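Local atomic coordinates of glucose-6-phosphate isomerase (Chlamydia trachomatis D/UW-3/CX, PDB entry 6OTU), a protein that catalyses the reversible isomerisation of glucose-6-phosphate to fructose-6-phosphate. Residues E222-R226 and S254-E258; F183-I187 and L216-N221; F149-Q154 and V279-F283. All blocks are in the same frame, centred on the assembly; numbering follows the deposited sequence.

Contact 1. Residues E222-R226 and S254-E258; sequences EELFR and SRYLE
Arg226 and Arg255 meet around the carboxylate of Glu222 in a salt-bridge network that ties helix 216-231 to the loop between strands 240-245 and 258-262 of the parallel, SIS-type sheet. The two arginines have the most surface buried here, although the backbones stay well apart: the nearest CA atoms, those of Arg226 and Arg255, are 11.1 Å apart, so side chains do most of the reaching, joined by the backbone atom Arg255 O.

Arg226 bends at chi2 (-132°) and grips Glu222, one helical turn earlier, side-on. Its NH2 lies 2.9 Å and its NE 3.0 Å from the same oxygen, Glu222 OE2, and both bonds lie in the guanidinium plane. The NH2 donor comes nearly along the C-O axis of OE2, whereas NE arrives on the anti side, tilted out of the carboxylate plane. NH2 also bonds the backbone carbonyl Arg255 O at 3.0 Å, with an N-H...O angle of 156°, from above the carbonyl plane. Three N-H bonds, all close to its plane, thus fix the rotation of this guanidinium between helix and loop, and Phe240 adds a cation-pi contact.

Arg255 comes at Glu222 from the opposite direction, extended from CG to NE, and its NE forms a longer salt bridge of 3.5 Å to Glu222 OE2. Arg226 CZ lies over one face of the Arg255 guanidinium, toward its rim, and the two planes are 41° apart. Both groups gather round one carboxylate, whose negative charge would probably favour the pairing.

Tyr256 completes the network; Arg255 CG lies over one face of its ring, offset toward the rim. The edge of the Arg226 guanidinium meets Tyr256 CE1, 3.4 Å from NH2, and the phenol oxygen Tyr256 OH lies 2.9 Å from Glu222 OE2.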
loop_
_atom_site.group_PDB
_atom_site.type_symbol
_atom_site.label_atom_id
_atom_site.label_comp_id
_atom_site.label_asym_id
_atom_site.label_seq_id
_atom_site.Cartn_x
_atom_site.Cartn_y
_atom_site.Cartn_z
ATOM N N GLU A 222 24.670 6.989 -2.460
ATOM C CA GLU A 222 25.636 7.488 -3.439
ATOM C C GLU A 222 27.043 6.997 -3.117
ATOM O O GLU A 222 27.775 6.553 -4.013
ATOM C CB GLU A 222 25.614 9.021 -3.504
ATOM C CG GLU A 222 26.768 9.585 -4.340
ATOM C CD GLU A 222 26.795 11.115 -4.464
ATOM O OE1 GLU A 222 26.029 11.822 -3.773
ATOM O OE2 GLU A 222 27.599 11.607 -5.284
ATOM N N GLU A 223 27.434 7.053 -1.840
ATOM C CA GLU A 223 28.761 6.576 -1.461
ATOM C C GLU A 223 28.905 5.083 -1.743
ATOM O O GLU A 223 29.944 4.646 -2.248
ATOM C CB GLU A 223 29.040 6.900 0.008
ATOM C CG GLU A 223 30.411 6.454 0.507
ATOM C CD GLU A 223 31.570 7.078 -0.263
ATOM O OE1 GLU A 223 31.387 8.180 -0.832
ATOM O OE2 GLU A 223 32.665 6.462 -0.290
ATOM N N LEU A 224 27.854 4.294 -1.476
ATOM C CA LEU A 224 27.882 2.872 -1.819
ATOM C C LEU A 224 28.103 2.655 -3.311
ATOM O O LEU A 224 28.801 1.721 -3.715
ATOM C CB LEU A 224 26.582 2.192 -1.388
ATOM C CG LEU A 224 26.580 1.444 -0.058
ATOM C CD1 LEU A 224 25.234 0.789 0.133
ATOM C CD2 LEU A 224 27.691 0.412 0.003
ATOM N N PHE A 225 27.495 3.488 -4.150
ATOM C CA PHE A 225 27.657 3.294 -5.587
ATOM C C PHE A 225 29.015 3.791 -6.063
ATOM O O PHE A 225 29.639 3.155 -6.922
ATOM C CB PHE A 225 26.522 3.989 -6.334
ATOM C CG PHE A 225 25.323 3.103 -6.564
ATOM C CD1 PHE A 225 24.509 2.720 -5.503
ATOM C CD2 PHE A 225 25.015 2.640 -7.837
ATOM C CE1 PHE A 225 23.397 1.888 -5.709
ATOM C CE2 PHE A 225 23.910 1.804 -8.046
ATOM C CZ PHE A 225 23.102 1.433 -6.973
ATOM N N ARG A 226 29.493 4.913 -5.495
ATOM C CA ARG A 226 30.818 5.416 -5.842
ATOM C C ARG A 226 31.880 4.364 -5.584
ATOM O O ARG A 226 32.793 4.195 -6.396
ATOM C CB ARG A 226 31.149 6.695 -5.060
ATOM C CG ARG A 226 30.268 7.894 -5.390
ATOM C CD ARG A 226 31.054 9.170 -5.654
ATOM N NE ARG A 226 30.158 10.242 -6.100
ATOM C CZ ARG A 226 30.402 11.060 -7.124
ATOM N NH1 ARG A 226 31.532 10.946 -7.824
ATOM N NH2 ARG A 226 29.514 11.999 -7.445
ATOM N N SER A 254 32.055 19.888 -10.284
ATOM C CA SER A 254 33.313 19.161 -10.196
ATOM C C SER A 254 33.140 17.762 -9.623
ATOM O O SER A 254 34.073 16.955 -9.693
ATOM C CB SER A 254 34.324 19.948 -9.348
ATOM O OG SER A 254 34.255 19.559 -7.982
ATOM N N ARG A 255 31.976 17.451 -9.064
ATOM C CA ARG A 255 31.715 16.136 -8.520
ATOM C C ARG A 255 30.727 15.339 -9.371
ATOM O O ARG A 255 30.638 14.115 -9.215
ATOM C CB ARG A 255 31.212 16.283 -7.070
ATOM C CG ARG A 255 30.948 14.990 -6.304
ATOM C CD ARG A 255 30.401 15.257 -4.891
ATOM N NE ARG A 255 29.984 14.016 -4.239
ATOM C CZ ARG A 255 30.803 13.218 -3.559
ATOM N NH1 ARG A 255 32.090 13.526 -3.432
ATOM N NH2 ARG A 255 30.336 12.103 -3.009
ATOM N N TYR A 256 30.026 15.988 -10.304
ATOM C CA TYR A 256 29.011 15.338 -11.124
ATOM C C TYR A 256 29.216 15.645 -12.605
ATOM O O TYR A 256 29.624 16.752 -12.983
ATOM C CB TYR A 256 27.613 15.769 -10.685
ATOM C CG TYR A 256 27.321 15.385 -9.249
ATOM C CD1 TYR A 256 26.898 14.096 -8.927
ATOM C CD2 TYR A 256 27.486 16.303 -8.215
ATOM C CE1 TYR A 256 26.645 13.736 -7.628
ATOM C CE2 TYR A 256 27.231 15.950 -6.909
ATOM C CZ TYR A 256 26.814 14.665 -6.618
ATOM O OH TYR A 256 26.558 14.304 -5.318
ATOM N N LEU A 257 28.932 14.643 -13.438
ATOM C CA LEU A 257 28.953 14.832 -14.885
ATOM C C LEU A 257 28.038 15.978 -15.304
ATOM O O LEU A 257 28.366 16.753 -16.208
ATOM C CB LEU A 257 28.548 13.528 -15.583
ATOM C CG LEU A 257 28.084 13.643 -17.040
ATOM C CD1 LEU A 257 29.257 13.806 -18.008
ATOM C CD2 LEU A 257 27.214 12.450 -17.428
ATOM N N GLU A 258 26.885 16.098 -14.653
ATOM C CA GLU A 258 25.973 17.206 -14.887
ATOM C C GLU A 258 25.192 17.429 -13.603
ATOM O O GLU A 258 25.096 16.539 -12.749
ATOM C CB GLU A 258 25.031 16.938 -16.075
ATOM C CG GLU A 258 24.136 18.114 -16.511
ATOM C CD GLU A 258 24.901 19.397 -16.805
ATOM O OE1 GLU A 258 25.286 20.099 -15.851
ATOM O OE2 GLU A 258 25.112 19.718 -17.992
#

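Contact 2. Residues F183-I187 and L216-N221; sequences FVSNI and LEPAAN
Ile187 packs on the first turn of helix 216-231, where the loop leaving the edge strand 180-184 of the parallel sheet passes over that helix in the SIS-type alpha/beta domain. The backbones are close, with Ile187 CA and Glu217 CA 4.9 Å apart.

The tight part is apolar. With CG1 of Ile187 anti to the backbone N (chi1 -158°) and the chain extended beyond it, CD1 is carried against the branch of Leu216; Ile187 CD1 to Leu216 CD2 is 3.4 Å, shorter than usual van der Waals contact. Next to this pair, Glu217 lays its aliphatic CG 3.6 Å from Ile187 CB. Its carboxylate turns elsewhere: OE1 is hydrogen-bonded to the active-site His386 and to Thr382, both of the second subunit, consistent with Glu217 helping to position that histidine.

The looser part is hydrated. Water 1 bridges the strand end and the helix, donating to Val184 O and, at 2.8 Å, to Ser185 O, while accepting from Asn221 ND2 at 2.9 Å. The Asn221 amide is held from its other N-H as well, and Val184 CG1 rests against its CG and OD1. That second bond runs from Asn221 ND2 to Asn186 O over 3.1 Å, nearly straight at 175° and in the amide plane of Asn221, but 56° above the carbonyl plane of Asn186.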
loop_
_atom_site.group_PDB
_atom_site.type_symbol
_atom_site.label_atom_id
_atom_site.label_comp_id
_atom_site.label_asym_id
_atom_site.label_seq_id
_atom_site.Cartn_x
_atom_site.Cartn_y
_atom_site.Cartn_z
ATOM N N PHE A 183 15.334 2.258 -8.789
ATOM C CA PHE A 183 15.263 3.254 -7.727
ATOM C C PHE A 183 15.897 2.677 -6.480
ATOM O O PHE A 183 15.487 1.614 -6.009
ATOM C CB PHE A 183 13.821 3.683 -7.439
ATOM C CG PHE A 183 13.132 4.266 -8.625
ATOM C CD1 PHE A 183 12.523 3.443 -9.558
ATOM C CD2 PHE A 183 13.111 5.641 -8.825
ATOM C CE1 PHE A 183 11.894 3.989 -10.668
ATOM C CE2 PHE A 183 12.472 6.189 -9.931
ATOM C CZ PHE A 183 11.863 5.357 -10.853
ATOM N N VAL A 184 16.896 3.379 -5.954
ATOM C CA VAL A 184 17.547 3.033 -4.696
ATOM C C VAL A 184 17.208 4.144 -3.707
ATOM O O VAL A 184 17.577 5.309 -3.914
ATOM C CB VAL A 184 19.066 2.863 -4.877
ATOM C CG1 VAL A 184 19.776 2.648 -3.538
ATOM C CG2 VAL A 184 19.352 1.719 -5.817
ATOM N N SER A 185 16.499 3.792 -2.640
ATOM C CA SER A 185 15.939 4.803 -1.753
ATOM C C SER A 185 16.265 4.529 -0.287
ATOM O O SER A 185 16.819 5.393 0.401
ATOM C CB SER A 185 14.423 4.888 -1.965
ATOM O OG SER A 185 13.818 3.598 -1.855
ATOM N N ASN A 186 15.936 3.330 0.193
ATOM C CA ASN A 186 16.081 2.992 1.607
ATOM C C ASN A 186 17.544 3.044 2.044
ATOM O O ASN A 186 18.460 2.702 1.290
ATOM C CB ASN A 186 15.516 1.582 1.857
ATOM C CG ASN A 186 15.052 1.357 3.303
ATOM O OD1 ASN A 186 15.545 1.978 4.246
ATOM N ND2 ASN A 186 14.097 0.442 3.470
ATOM N N ILE A 187 17.770 3.458 3.291
ATOM C CA ILE A 187 19.115 3.290 3.816
ATOM C C ILE A 187 19.437 1.815 4.053
ATOM O O ILE A 187 20.617 1.454 4.123
ATOM C CB ILE A 187 19.348 4.106 5.099
ATOM C CG1 ILE A 187 20.856 4.327 5.259
ATOM C CG2 ILE A 187 18.681 3.447 6.313
ATOM C CD1 ILE A 187 21.261 4.826 6.564
ATOM N N LEU A 216 20.381 11.686 4.755
ATOM C CA LEU A 216 21.267 10.551 5.025
ATOM C C LEU A 216 21.199 9.477 3.936
ATOM O O LEU A 216 22.236 8.955 3.505
ATOM C CB LEU A 216 20.927 9.938 6.380
ATOM C CG LEU A 216 21.557 8.570 6.650
ATOM C CD1 LEU A 216 23.067 8.698 6.685
ATOM C CD2 LEU A 216 21.018 7.950 7.945
ATOM N N GLU A 217 19.980 9.136 3.471
ATOM C CA GLU A 217 19.820 7.979 2.595
ATOM C C GLU A 217 20.484 8.175 1.234
ATOM O O GLU A 217 21.329 7.348 0.851
ATOM C CB GLU A 217 18.338 7.619 2.466
ATOM C CG GLU A 217 17.737 7.028 3.711
ATOM C CD GLU A 217 17.078 8.071 4.600
ATOM O OE1 GLU A 217 16.092 7.719 5.287
ATOM O OE2 GLU A 217 17.545 9.236 4.631
ATOM N N PRO A 218 20.145 9.208 0.453
ATOM C CA PRO A 218 20.897 9.430 -0.799
ATOM C C PRO A 218 22.400 9.499 -0.584
ATOM O O PRO A 218 23.158 9.001 -1.427
ATOM C CB PRO A 218 20.363 10.776 -1.309
ATOM C CG PRO A 218 19.133 11.049 -0.529
ATOM C CD PRO A 218 19.210 10.309 0.745
ATOM N N ALA A 219 22.850 10.106 0.522
ATOM C CA ALA A 219 24.289 10.265 0.734
ATOM C C ALA A 219 24.955 8.927 1.019
ATOM O O ALA A 219 26.031 8.635 0.482
ATOM C CB ALA A 219 24.563 11.233 1.875
ATOM N N ALA A 220 24.335 8.099 1.861
ATOM C CA ALA A 220 24.901 6.777 2.085
ATOM C C ALA A 220 24.832 5.944 0.814
ATOM O O ALA A 220 25.776 5.217 0.488
ATOM C CB ALA A 220 24.187 6.078 3.240
ATOM N N ASN A 221 23.737 6.057 0.063
ATOM C CA ASN A 221 23.600 5.227 -1.129
ATOM C C ASN A 221 24.563 5.671 -2.226
ATOM O O ASN A 221 25.220 4.829 -2.857
ATOM C CB ASN A 221 22.151 5.236 -1.608
ATOM C CG ASN A 221 21.297 4.250 -0.844
ATOM O OD1 ASN A 221 21.687 3.099 -0.663
ATOM N ND2 ASN A 221 20.141 4.695 -0.369
HETATM O O HOH W 1 18.456 6.933 -1.202
#

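Contact 3. Residues F149-Q154 and V279-F283; sequences FSTLVQ and VVLGF
Strand 151-154 and helix 279-283 run almost antiparallel, at 165° between their N-to-C directions, with axes 9.6 Å apart and the nearest CA atoms, those of Leu152 and Val280, separated by 7.1 Å. That spacing is filled by side chains.

Leu152 and Phe283 run alongside one another, pointing opposite ways: Leu152 CB lies 3.6 Å from Phe283 CD2, while Leu152 CD1 rests against CB and CG of the phenylalanine. The other methyl of Leu152, CD2, meets Val280 CG2 at 3.6 Å, so the two branches of one leucine divide between successive inward-facing residues of the helix. Phe283 has CG anti to its backbone N (chi1 176°), which sends the ring along the strand toward its start. There the ring edge abuts the backbone, with Phe283 CZ 3.2 Å from Phe149 O, nearly in the ring plane. The same carbonyl accepts a hydrogen bond from Lys179.

Toward the other end, Gln154 bends at chi2 (136°) and lies roughly perpendicular to Val280, placing OE1 3.4 Å from Val280 CB. Water 2 bridges the two, donating to Gln154 OE1 at 2.7 Å and accepting from Val280 N at 2.9 Å; Gln154 NE2 is taken by Ser160 O. The buried amide is therefore satisfied at both ends. Such a helix packed along one face of a parallel sheet is the layered alpha/beta arrangement of the SIS-type domain.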
loop_
_atom_site.group_PDB
_atom_site.type_symbol
_atom_site.label_atom_id
_atom_site.label_comp_id
_atom_site.label_asym_id
_atom_site.label_seq_id
_atom_site.Cartn_x
_atom_site.Cartn_y
_atom_site.Cartn_z
ATOM N N PHE A 149 24.157 5.284 -22.404
ATOM C CA PHE A 149 23.751 4.454 -21.273
ATOM C C PHE A 149 22.465 3.689 -21.568
ATOM O O PHE A 149 21.525 4.228 -22.163
ATOM C CB PHE A 149 23.540 5.289 -20.016
ATOM C CG PHE A 149 24.685 6.214 -19.698
ATOM C CD1 PHE A 149 25.780 5.763 -18.977
ATOM C CD2 PHE A 149 24.658 7.534 -20.106
ATOM C CE1 PHE A 149 26.831 6.623 -18.669
ATOM C CE2 PHE A 149 25.707 8.393 -19.804
ATOM C CZ PHE A 149 26.791 7.941 -19.090
ATOM N N SER A 150 22.425 2.436 -21.123
ATOM C CA SER A 150 21.233 1.607 -21.184
ATOM C C SER A 150 20.446 1.601 -19.881
ATOM O O SER A 150 19.291 1.172 -19.877
ATOM C CB SER A 150 21.643 0.172 -21.536
ATOM O OG SER A 150 22.518 -0.318 -20.533
ATOM N N THR A 151 21.031 2.098 -18.794
ATOM C CA THR A 151 20.552 1.867 -17.437
ATOM C C THR A 151 20.622 3.151 -16.624
ATOM O O THR A 151 21.666 3.807 -16.597
ATOM C CB THR A 151 21.406 0.786 -16.771
ATOM O OG1 THR A 151 21.356 -0.400 -17.576
ATOM C CG2 THR A 151 20.918 0.482 -15.368
ATOM N N LEU A 152 19.532 3.498 -15.946
ATOM C CA LEU A 152 19.507 4.649 -15.050
ATOM C C LEU A 152 19.103 4.193 -13.652
ATOM O O LEU A 152 18.133 3.440 -13.495
ATOM C CB LEU A 152 18.545 5.739 -15.564
ATOM C CG LEU A 152 18.577 7.071 -14.795
ATOM C CD1 LEU A 152 18.356 8.230 -15.725
ATOM C CD2 LEU A 152 17.563 7.122 -13.651
ATOM N N VAL A 153 19.832 4.666 -12.638
ATOM C CA VAL A 153 19.559 4.349 -11.232
ATOM C C VAL A 153 19.294 5.649 -10.488
ATOM O O VAL A 153 20.199 6.474 -10.325
ATOM C CB VAL A 153 20.714 3.587 -10.574
ATOM C CG1 VAL A 153 20.412 3.364 -9.093
ATOM C CG2 VAL A 153 20.955 2.259 -11.293
ATOM N N GLN A 154 18.064 5.842 -10.033
ATOM C CA GLN A 154 17.729 7.034 -9.268
ATOM C C GLN A 154 17.950 6.749 -7.791
ATOM O O GLN A 154 17.291 5.876 -7.219
ATOM C CB GLN A 154 16.288 7.471 -9.513
ATOM C CG GLN A 154 15.908 8.736 -8.773
ATOM C CD GLN A 154 15.115 9.720 -9.626
ATOM O OE1 GLN A 154 15.352 9.862 -10.835
ATOM N NE2 GLN A 154 14.176 10.420 -8.991
ATOM N N VAL A 279 14.701 14.086 -15.372
ATOM C CA VAL A 279 15.864 13.308 -15.800
ATOM C C VAL A 279 15.475 11.852 -16.056
ATOM O O VAL A 279 15.711 11.312 -17.141
ATOM C CB VAL A 279 17.003 13.415 -14.770
ATOM C CG1 VAL A 279 18.116 12.463 -15.141
ATOM C CG2 VAL A 279 17.523 14.846 -14.689
ATOM N N VAL A 280 14.884 11.191 -15.060
ATOM C CA VAL A 280 14.593 9.770 -15.226
ATOM C C VAL A 280 13.554 9.559 -16.319
ATOM O O VAL A 280 13.701 8.668 -17.166
ATOM C CB VAL A 280 14.163 9.135 -13.887
ATOM C CG1 VAL A 280 12.898 9.779 -13.337
ATOM C CG2 VAL A 280 13.985 7.626 -14.061
ATOM N N LEU A 281 12.503 10.382 -16.339
ATOM C CA LEU A 281 11.482 10.247 -17.372
ATOM C C LEU A 281 12.060 10.557 -18.742
ATOM O O LEU A 281 11.826 9.819 -19.706
ATOM C CB LEU A 281 10.293 11.161 -17.069
ATOM C CG LEU A 281 9.522 10.876 -15.770
ATOM C CD1 LEU A 281 8.459 11.942 -15.532
ATOM C CD2 LEU A 281 8.903 9.492 -15.773
ATOM N N GLY A 282 12.823 11.648 -18.850
ATOM C CA GLY A 282 13.426 11.988 -20.130
ATOM C C GLY A 282 14.353 10.909 -20.664
ATOM O O GLY A 282 14.346 10.608 -21.859
ATOM N N PHE A 283 15.152 10.299 -19.784
ATOM C CA PHE A 283 16.056 9.236 -20.215
ATOM C C PHE A 283 15.284 7.995 -20.650
ATOM O O PHE A 283 15.602 7.385 -21.680
ATOM C CB PHE A 283 17.034 8.904 -19.088
ATOM C CG PHE A 283 17.961 7.761 -19.391
ATOM C CD1 PHE A 283 19.163 7.978 -20.049
ATOM C CD2 PHE A 283 17.649 6.467 -18.993
ATOM C CE1 PHE A 283 20.030 6.919 -20.319
ATOM C CE2 PHE A 283 18.510 5.416 -19.257
ATOM C CZ PHE A 283 19.703 5.641 -19.922
HETATM O O HOH W 2 15.238 12.168 -12.328
#

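All three contacts lie in or around one parallel sheet, its helices and a connecting loop. Contacts 1 and 2, centres 13 Å apart, share helix 216-231; Phe225 CZ, 3.9 Å from Val184 CG2, joins them. Strands 180-184 and 151-155 are neighbours, so contacts 2 and 3 meet through the probable hydrogen bond Val184 N to Gln154 O, 2.8 Å. In sequence, contacts 1 and 2 lie between the two segments of contact 3. Contact 2 lies nearest the active site: the Glu217 side chain is about 6 Å from that of Lys501 and from bound glucose-6-phosphate, while Gln154 and Glu222 are about 9 and 10 Å from the ligand. Contacts 1 and 2 also touch the second subunit.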